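Local structure of lasso peptide isopeptidase AtxE2 (Asticcacaulis excentricus, 5TXE) at residues Q276-A280 / S481-Q485; P400-L405 / F416-L421; L431-Q437 / R520-G525. The protein hydrolyses the isopeptide bond of the lasso peptides astexin-2 and astexin-3, opening the threaded substrates and converting them to linear peptides. The protein carries 1 engineered substitution. The contacts are given in a common frame with arbitrary orientation. Numbering follows the deposited sequence.

Contact 1: residues Q276-A280 / S481-Q485; sequences QNINA and SPIAQ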
loop_
_atom_site.group_PDB
_atom_site.type_symbol
_atom_site.label_atom_id
_atom_site.label_comp_id
_atom_site.label_asym_id
_atom_site.label_seq_id
_atom_site.Cartn_x
_atom_site.Cartn_y
_atom_site.Cartn_z
ATOM N N GLN A 276 -17.802 -6.413 20.217
ATOM C CA GLN A 276 -16.893 -5.332 20.641
ATOM C C GLN A 276 -15.434 -5.683 20.436
ATOM O O GLN A 276 -14.682 -4.827 19.995
ATOM C CB GLN A 276 -17.044 -4.963 22.120
ATOM C CG GLN A 276 -18.139 -3.967 22.376
ATOM C CD GLN A 276 -19.489 -4.601 22.169
ATOM O OE1 GLN A 276 -19.729 -5.722 22.626
ATOM N NE2 GLN A 276 -20.365 -3.917 21.440
ATOM N N ASN A 277 -15.044 -6.918 20.783
ATOM C CA ASN A 277 -13.652 -7.374 20.687
ATOM C C ASN A 277 -13.194 -7.493 19.243
ATOM O O ASN A 277 -13.506 -8.445 18.557
ATOM C CB ASN A 277 -13.444 -8.714 21.388
ATOM C CG ASN A 277 -12.007 -9.183 21.329
ATOM O OD1 ASN A 277 -11.120 -8.513 20.777
ATOM N ND2 ASN A 277 -11.756 -10.321 21.917
ATOM N N ILE A 278 -12.407 -6.527 18.788
ATOM C CA ILE A 278 -11.957 -6.495 17.393
ATOM C C ILE A 278 -10.999 -7.649 17.022
ATOM O O ILE A 278 -10.727 -7.873 15.871
ATOM C CB ILE A 278 -11.270 -5.144 17.035
ATOM C CG1 ILE A 278 -9.910 -5.021 17.764
ATOM C CG2 ILE A 278 -12.197 -3.963 17.340
ATOM C CD1 ILE A 278 -9.126 -3.763 17.453
ATOM N N ASN A 279 -10.450 -8.362 17.983
ATOM C CA ASN A 279 -9.515 -9.423 17.644
ATOM C C ASN A 279 -10.121 -10.787 17.718
ATOM O O ASN A 279 -9.477 -11.767 17.387
ATOM C CB ASN A 279 -8.288 -9.337 18.537
ATOM C CG ASN A 279 -7.538 -8.016 18.334
ATOM O OD1 ASN A 279 -7.605 -7.418 17.243
ATOM N ND2 ASN A 279 -6.872 -7.533 19.390
ATOM N N ALA A 280 -11.377 -10.849 18.131
ATOM C CA ALA A 280 -12.125 -12.084 18.046
ATOM C C ALA A 280 -12.351 -12.384 16.575
ATOM O O ALA A 280 -12.686 -11.511 15.766
ATOM C CB ALA A 280 -13.460 -11.985 18.775
ATOM N N SER A 481 -11.066 -1.088 20.539
ATOM C CA SER A 481 -10.692 -0.073 19.555
ATOM C C SER A 481 -9.299 -0.318 18.998
ATOM O O SER A 481 -8.405 -0.696 19.740
ATOM C CB SER A 481 -10.708 1.288 20.233
ATOM O OG SER A 481 -10.130 2.277 19.412
ATOM N N PRO A 482 -9.090 -0.097 17.682
ATOM C CA PRO A 482 -7.713 -0.255 17.150
ATOM C C PRO A 482 -6.755 0.820 17.716
ATOM O O PRO A 482 -5.540 0.588 17.793
ATOM C CB PRO A 482 -7.891 -0.121 15.623
ATOM C CG PRO A 482 -9.177 0.632 15.443
ATOM C CD PRO A 482 -10.049 0.283 16.627
ATOM N N ILE A 483 -7.330 1.936 18.178
ATOM C CA ILE A 483 -6.581 3.014 18.818
ATOM C C ILE A 483 -6.099 2.545 20.213
ATOM O O ILE A 483 -4.920 2.728 20.545
ATOM C CB ILE A 483 -7.385 4.346 18.882
ATOM C CG1 ILE A 483 -7.896 4.709 17.471
ATOM C CG2 ILE A 483 -6.520 5.480 19.448
ATOM C CD1 ILE A 483 -8.692 5.997 17.393
ATOM N N ALA A 484 -6.965 1.913 20.995
ATOM C CA ALA A 484 -6.528 1.341 22.276
ATOM C C ALA A 484 -5.496 0.205 22.130
ATOM O O ALA A 484 -4.645 -0.000 22.996
ATOM C CB ALA A 484 -7.719 0.839 23.082
ATOM N N GLN A 485 -5.589 -0.544 21.041
ATOM C CA GLN A 485 -4.666 -1.640 20.830
ATOM C C GLN A 485 -3.291 -1.055 20.582
ATOM O O GLN A 485 -2.281 -1.555 21.116
ATOM C CB GLN A 485 -5.066 -2.480 19.601
ATOM C CG GLN A 485 -4.241 -3.751 19.418
ATOM C CD GLN A 485 -4.681 -4.557 18.194
ATOM O OE1 GLN A 485 -5.841 -4.967 18.071
ATOM N NE2 GLN A 485 -3.751 -4.797 17.296
#

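Contact 2: residues P400-L405 / F416-L421; sequences PKVERL and FSDLVL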
loop_
_atom_site.group_PDB
_atom_site.type_symbol
_atom_site.label_atom_id
_atom_site.label_comp_id
_atom_site.label_asym_id
_atom_site.label_seq_id
_atom_site.Cartn_x
_atom_site.Cartn_y
_atom_site.Cartn_z
ATOM N N PRO A 400 15.984 -14.432 -9.793
ATOM C CA PRO A 400 16.444 -14.926 -8.510
ATOM C C PRO A 400 15.599 -16.082 -8.052
ATOM O O PRO A 400 14.453 -16.267 -8.517
ATOM C CB PRO A 400 16.181 -13.749 -7.560
ATOM C CG PRO A 400 16.264 -12.556 -8.421
ATOM C CD PRO A 400 15.690 -12.989 -9.751
ATOM N N LYS A 401 16.165 -16.844 -7.134
ATOM C CA LYS A 401 15.478 -17.964 -6.531
ATOM C C LYS A 401 14.755 -17.424 -5.277
ATOM O O LYS A 401 15.351 -16.692 -4.495
ATOM C CB LYS A 401 16.521 -19.047 -6.197
ATOM C CG LYS A 401 15.971 -20.313 -5.524
ATOM C CD LYS A 401 17.088 -21.221 -4.942
ATOM C CE LYS A 401 16.756 -21.843 -3.572
ATOM N NZ LYS A 401 15.833 -23.005 -3.660
ATOM N N VAL A 402 13.486 -17.795 -5.091
ATOM C CA VAL A 402 12.703 -17.425 -3.928
ATOM C C VAL A 402 12.304 -18.628 -3.070
ATOM O O VAL A 402 11.851 -19.633 -3.581
ATOM C CB VAL A 402 11.398 -16.749 -4.358
ATOM C CG1 VAL A 402 10.686 -16.167 -3.139
ATOM C CG2 VAL A 402 11.715 -15.644 -5.320
ATOM N N GLU A 403 12.378 -18.490 -1.763
ATOM C CA GLU A 403 11.987 -19.546 -0.887
ATOM C C GLU A 403 11.255 -18.929 0.308
ATOM O O GLU A 403 11.770 -18.028 0.951
ATOM C CB GLU A 403 13.260 -20.274 -0.462
ATOM C CG GLU A 403 13.207 -20.819 0.933
ATOM C CD GLU A 403 14.507 -21.507 1.384
ATOM O OE1 GLU A 403 15.574 -21.430 0.659
ATOM O OE2 GLU A 403 14.428 -22.100 2.506
ATOM N N ARG A 404 10.064 -19.404 0.624
ATOM C CA ARG A 404 9.340 -18.882 1.768
ATOM C C ARG A 404 9.818 -19.477 3.070
ATOM O O ARG A 404 9.852 -20.680 3.184
ATOM C CB ARG A 404 7.880 -19.178 1.649
ATOM C CG ARG A 404 7.074 -18.567 2.786
ATOM C CD ARG A 404 5.689 -18.177 2.310
ATOM N NE ARG A 404 5.697 -16.988 1.457
ATOM C CZ ARG A 404 4.603 -16.359 1.035
ATOM N NH1 ARG A 404 3.380 -16.779 1.391
ATOM N NH2 ARG A 404 4.726 -15.289 0.282
ATOM N N LEU A 405 10.185 -18.619 4.028
ATOM C CA LEU A 405 10.704 -18.985 5.334
ATOM C C LEU A 405 9.569 -18.934 6.329
ATOM O O LEU A 405 8.701 -18.049 6.245
ATOM C CB LEU A 405 11.769 -17.986 5.855
ATOM C CG LEU A 405 13.005 -17.712 5.028
ATOM C CD1 LEU A 405 13.761 -16.529 5.622
ATOM C CD2 LEU A 405 13.896 -18.925 4.990
ATOM N N PHE A 416 6.037 -15.487 8.734
ATOM C CA PHE A 416 6.638 -15.854 7.456
ATOM C C PHE A 416 7.439 -14.679 6.886
ATOM O O PHE A 416 7.252 -13.517 7.313
ATOM C CB PHE A 416 5.592 -16.397 6.485
ATOM C CG PHE A 416 4.810 -15.329 5.726
ATOM C CD1 PHE A 416 3.632 -14.809 6.233
ATOM C CD2 PHE A 416 5.243 -14.905 4.469
ATOM C CE1 PHE A 416 2.884 -13.877 5.518
ATOM C CE2 PHE A 416 4.534 -13.950 3.752
ATOM C CZ PHE A 416 3.344 -13.441 4.272
ATOM N N SER A 417 8.339 -15.003 5.970
ATOM C CA SER A 417 9.027 -14.028 5.160
ATOM C C SER A 417 9.587 -14.718 3.950
ATOM O O SER A 417 9.559 -15.928 3.904
ATOM C CB SER A 417 10.152 -13.397 5.963
ATOM O OG SER A 417 9.612 -12.555 6.962
ATOM N N ASP A 418 10.068 -13.969 2.956
ATOM C CA ASP A 418 10.622 -14.548 1.740
ATOM C C ASP A 418 12.108 -14.286 1.647
ATOM O O ASP A 418 12.548 -13.194 1.919
ATOM C CB ASP A 418 9.875 -14.041 0.506
ATOM C CG ASP A 418 8.431 -14.638 0.391
ATOM O OD1 ASP A 418 8.292 -15.904 0.410
ATOM O OD2 ASP A 418 7.433 -13.864 0.311
ATOM N N LEU A 419 12.881 -15.333 1.340
ATOM C CA LEU A 419 14.277 -15.261 1.106
ATOM C C LEU A 419 14.471 -15.237 -0.399
ATOM O O LEU A 419 13.932 -16.064 -1.117
ATOM C CB LEU A 419 14.972 -16.438 1.738
ATOM C CG LEU A 419 16.447 -16.569 1.387
ATOM C CD1 LEU A 419 17.233 -15.396 1.940
ATOM C CD2 LEU A 419 17.053 -17.888 1.894
ATOM N N VAL A 420 15.258 -14.278 -0.878
ATOM C CA VAL A 420 15.544 -14.178 -2.292
ATOM C C VAL A 420 17.013 -14.311 -2.483
ATOM O O VAL A 420 17.781 -13.636 -1.793
ATOM C CB VAL A 420 15.097 -12.826 -2.812
ATOM C CG1 VAL A 420 15.195 -12.747 -4.326
ATOM C CG2 VAL A 420 13.670 -12.526 -2.337
ATOM N N LEU A 421 17.458 -15.182 -3.386
ATOM C CA LEU A 421 18.903 -15.390 -3.577
ATOM C C LEU A 421 19.317 -15.032 -4.970
ATOM O O LEU A 421 18.541 -15.142 -5.897
ATOM C CB LEU A 421 19.275 -16.842 -3.317
ATOM C CG LEU A 421 18.988 -17.258 -1.865
ATOM C CD1 LEU A 421 19.016 -18.787 -1.668
ATOM C CD2 LEU A 421 19.976 -16.618 -0.930
#

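Contact 3: residues L431-Q437 / R520-G525; sequences LPLVIVQ and RVGLTG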
loop_
_atom_site.group_PDB
_atom_site.type_symbol
_atom_site.label_atom_id
_atom_site.label_comp_id
_atom_site.label_asym_id
_atom_site.label_seq_id
_atom_site.Cartn_x
_atom_site.Cartn_y
_atom_site.Cartn_z
ATOM N N LEU A 431 26.580 -14.935 2.025
ATOM C CA LEU A 431 26.275 -13.630 1.373
ATOM C C LEU A 431 26.023 -12.453 2.339
ATOM O O LEU A 431 25.608 -12.654 3.449
ATOM C CB LEU A 431 25.034 -13.771 0.527
ATOM C CG LEU A 431 25.177 -14.761 -0.627
ATOM C CD1 LEU A 431 23.808 -15.039 -1.171
ATOM C CD2 LEU A 431 26.071 -14.246 -1.754
ATOM N N PRO A 432 26.271 -11.217 1.889
ATOM C CA PRO A 432 25.696 -10.083 2.623
ATOM C C PRO A 432 24.179 -10.090 2.438
ATOM O O PRO A 432 23.651 -10.610 1.458
ATOM C CB PRO A 432 26.353 -8.882 1.969
ATOM C CG PRO A 432 26.567 -9.308 0.543
ATOM C CD PRO A 432 26.938 -10.797 0.644
ATOM N N LEU A 433 23.484 -9.599 3.431
ATOM C CA LEU A 433 22.059 -9.612 3.455
ATOM C C LEU A 433 21.489 -8.202 3.491
ATOM O O LEU A 433 21.974 -7.328 4.245
ATOM C CB LEU A 433 21.635 -10.318 4.727
ATOM C CG LEU A 433 20.121 -10.411 5.000
ATOM C CD1 LEU A 433 19.354 -11.186 3.971
ATOM C CD2 LEU A 433 19.857 -11.002 6.369
ATOM N N VAL A 434 20.408 -8.000 2.755
ATOM C CA VAL A 434 19.641 -6.755 2.854
ATOM C C VAL A 434 18.202 -7.103 3.200
ATOM O O VAL A 434 17.586 -7.974 2.570
ATOM C CB VAL A 434 19.678 -5.973 1.530
ATOM C CG1 VAL A 434 18.728 -4.788 1.596
ATOM C CG2 VAL A 434 21.104 -5.540 1.238
ATOM N N ILE A 435 17.661 -6.410 4.188
ATOM C CA ILE A 435 16.289 -6.629 4.650
ATOM C C ILE A 435 15.380 -5.523 4.100
ATOM O O ILE A 435 15.681 -4.327 4.271
ATOM C CB ILE A 435 16.233 -6.652 6.167
ATOM C CG1 ILE A 435 17.141 -7.763 6.711
ATOM C CG2 ILE A 435 14.832 -6.878 6.612
ATOM C CD1 ILE A 435 17.381 -7.665 8.202
ATOM N N VAL A 436 14.309 -5.948 3.413
ATOM C CA VAL A 436 13.282 -5.096 2.860
ATOM C C VAL A 436 11.980 -5.394 3.629
ATOM O O VAL A 436 11.657 -6.564 3.834
ATOM C CB VAL A 436 13.109 -5.341 1.392
ATOM C CG1 VAL A 436 11.996 -4.521 0.797
ATOM C CG2 VAL A 436 14.377 -5.065 0.677
ATOM N N GLN A 437 11.250 -4.352 4.045
ATOM C CA GLN A 437 10.048 -4.486 4.825
ATOM C C GLN A 437 8.813 -3.840 4.130
ATOM O O GLN A 437 8.972 -3.064 3.201
ATOM C CB GLN A 437 10.247 -3.778 6.165
ATOM C CG GLN A 437 11.552 -4.022 6.862
ATOM C CD GLN A 437 11.579 -3.309 8.197
ATOM O OE1 GLN A 437 10.851 -3.679 9.130
ATOM N NE2 GLN A 437 12.377 -2.260 8.292
ATOM N N ARG A 520 27.394 -8.563 8.033
ATOM C CA ARG A 520 27.128 -7.750 6.820
ATOM C C ARG A 520 25.648 -7.683 6.455
ATOM O O ARG A 520 25.221 -8.060 5.368
ATOM C CB ARG A 520 27.996 -8.192 5.637
ATOM C CG ARG A 520 29.502 -8.055 5.916
ATOM C CD ARG A 520 30.281 -8.264 4.625
ATOM N NE ARG A 520 30.267 -9.632 4.130
ATOM C CZ ARG A 520 30.243 -9.996 2.839
ATOM N NH1 ARG A 520 30.122 -9.115 1.845
ATOM N NH2 ARG A 520 30.279 -11.286 2.532
ATOM N N VAL A 521 24.876 -7.188 7.414
ATOM C CA VAL A 521 23.435 -7.081 7.271
ATOM C C VAL A 521 22.967 -5.625 7.173
ATOM O O VAL A 521 23.228 -4.809 8.074
ATOM C CB VAL A 521 22.707 -7.735 8.428
ATOM C CG1 VAL A 521 21.226 -7.675 8.194
ATOM C CG2 VAL A 521 23.164 -9.175 8.536
ATOM N N GLY A 522 22.252 -5.363 6.090
ATOM C CA GLY A 522 21.669 -4.076 5.814
ATOM C C GLY A 522 20.195 -4.089 6.100
ATOM O O GLY A 522 19.530 -5.105 5.904
ATOM N N LEU A 523 19.674 -2.939 6.520
ATOM C CA LEU A 523 18.284 -2.818 6.814
ATOM C C LEU A 523 17.679 -1.596 6.104
ATOM O O LEU A 523 18.282 -0.544 6.146
ATOM C CB LEU A 523 18.103 -2.679 8.313
ATOM C CG LEU A 523 16.717 -2.521 8.840
ATOM C CD1 LEU A 523 15.878 -3.776 8.606
ATOM C CD2 LEU A 523 16.773 -2.226 10.330
ATOM N N THR A 524 16.485 -1.770 5.502
ATOM C CA THR A 524 15.781 -0.708 4.836
ATOM C C THR A 524 14.412 -0.551 5.495
ATOM O O THR A 524 13.905 -1.474 6.080
ATOM C CB THR A 524 15.543 -0.941 3.344
ATOM O OG1 THR A 524 14.656 -2.035 3.141
ATOM C CG2 THR A 524 16.807 -1.232 2.638
ATOM N N GLY A 525 13.832 0.628 5.402
ATOM C CA GLY A 525 12.461 0.826 5.837
ATOM C C GLY A 525 11.804 2.103 5.323
ATOM O O GLY A 525 12.474 3.109 5.085
HETATM O O HOH W 1 11.944 -1.738 3.296
#

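Contact 1: residues Q276-A280 / S481-Q485
A propeller loop meets the first turn of a hydrolase-domain helix here, where the two domains adjoin beside the bound astexin-3 variant. The loop, between strands 266-271 and 283-288, folds as a type I beta turn from N277 to A280, closed by A280 N to N277 O (3.2 Å); N277 OD1 also accepts from N279 N (2.9 Å), an Asx turn. I278 and N279, the two central residues of the turn, approach helix 482-490. I278 points toward the helix start, its CD1 lying 3.7 Å from P482 N, 4.2 Å from P482 CD and 3.6 Å from Q485 OE1. Beside it, N279 ND2 donates to Q485 OE1 (3.1 Å) and also to the Q477 carbonyl, while Q485 NE2 turns to E489. S481 is the N-cap: its OG accepts from I483 N (3.1 Å). The contact is small, burying 180 Å², and a backbone hydrogen bond between I278 and F479 extends it. P482 packs on an apolar side chain of the bound peptide; its own side chain is about 11 Å from that of W116, which binds astexin-3. Such an interface between propeller and alpha/beta-hydrolase domains, next to the bound substrate, is characteristic of the prolyl oligopeptidase family.

Contact 2: residues P400-L405 / F416-L421
Strands 401-408 and 414-421 form an antiparallel beta hairpin, and the backbone N and O of all three hydrogen-bonded pairs here are satisfied across it. These pairs are K401 with L421 (K401 N to L421 O 3.2 Å, L421 N to K401 O 2.8 Å), E403 with L419 (E403 N to L419 O 3.0 Å, L419 N to E403 O 2.9 Å) and L405 with S417 (L405 N to S417 O 2.8 Å, S417 N to L405 O 3.1 Å). Strand 414-421 uses its other edge too: D418 and V420 bond to S466 and V464 of strand 463-467. Of the side chains, R404 and D418 form a two-pronged salt bridge across a non-hydrogen-bonded pair, R404 NE to D418 OD1 at 3.0 Å and R404 NH2 to D418 OD2 at 3.1 Å. S440 also bonds D418 OD2, and N327 takes R404 NH1. F416 CE2 lies over one face of the guanidinium, 3.6 Å from R404 CZ. E403 OE2 forms a salt bridge with R513, whereas S417 OG donates to F416 O (2.6 Å) and accepts from H468 N. L405 CG packs on L419 CB (4.0 Å). This hairpin is the antiparallel start of an alpha/beta-hydrolase sheet, with 401-408 as its outermost strand.

Contact 3: residues L431-Q437 / R520-G525
Backbone hydrogen bonds join strands 431-436 and 521-525 in parallel: L433 N to R520 O (3.0 Å), G522 N to L433 O (2.7 Å), I435 N to G522 O (2.9 Å) and T524 N to I435 O (2.9 Å). Side-chain and water bonds follow. T524 OG1 donates to I435 O (2.8 Å) and receives a bond from a water (2.7 Å from T524 OG1) that accepts from Q437 N (2.8 Å), while Q437 NE2 reaches T524 O (2.8 Å). Apolar packing fills the face bearing L433, V521, I435 and L523, with I435 CD1 3.8 Å from V521 CG1 and I435 CB 3.8 Å from L523 CD1; L523 and Q437 also touch helix 528-539. At the opposite end, P432 CB lies over the R520 guanidinium, 3.8 Å from NH1, and R520 is salt-bridged to D517. Y438 directly follows Q437, and A527, the engineered replacement of the nucleophile, comes two residues after G525; next to them, side chains and a water bridge the strands as they diverge.

Overall arrangement
Contacts 2 and 3 belong to one mixed sheet of the hydrolase domain: their centres are 13 Å apart, L421 CD2 meets L431 CD1 at 4.2 Å, and strand 463-467 lies between 414-421 and 431-436. Contact 1 stands apart, its nearest atoms about 16 Å from contact 2 and about 17 Å from contact 3, at the junction with the propeller. Its segments alternate along the chain with those of contact 3, and contact 2 is nested within the loop it closes. Contact 1 touches the bound peptide and contact 3 runs up to the catalytic Y438 and the nucleophile position; in contact 2, the S417 side chain is about 9 Å from that of Y438.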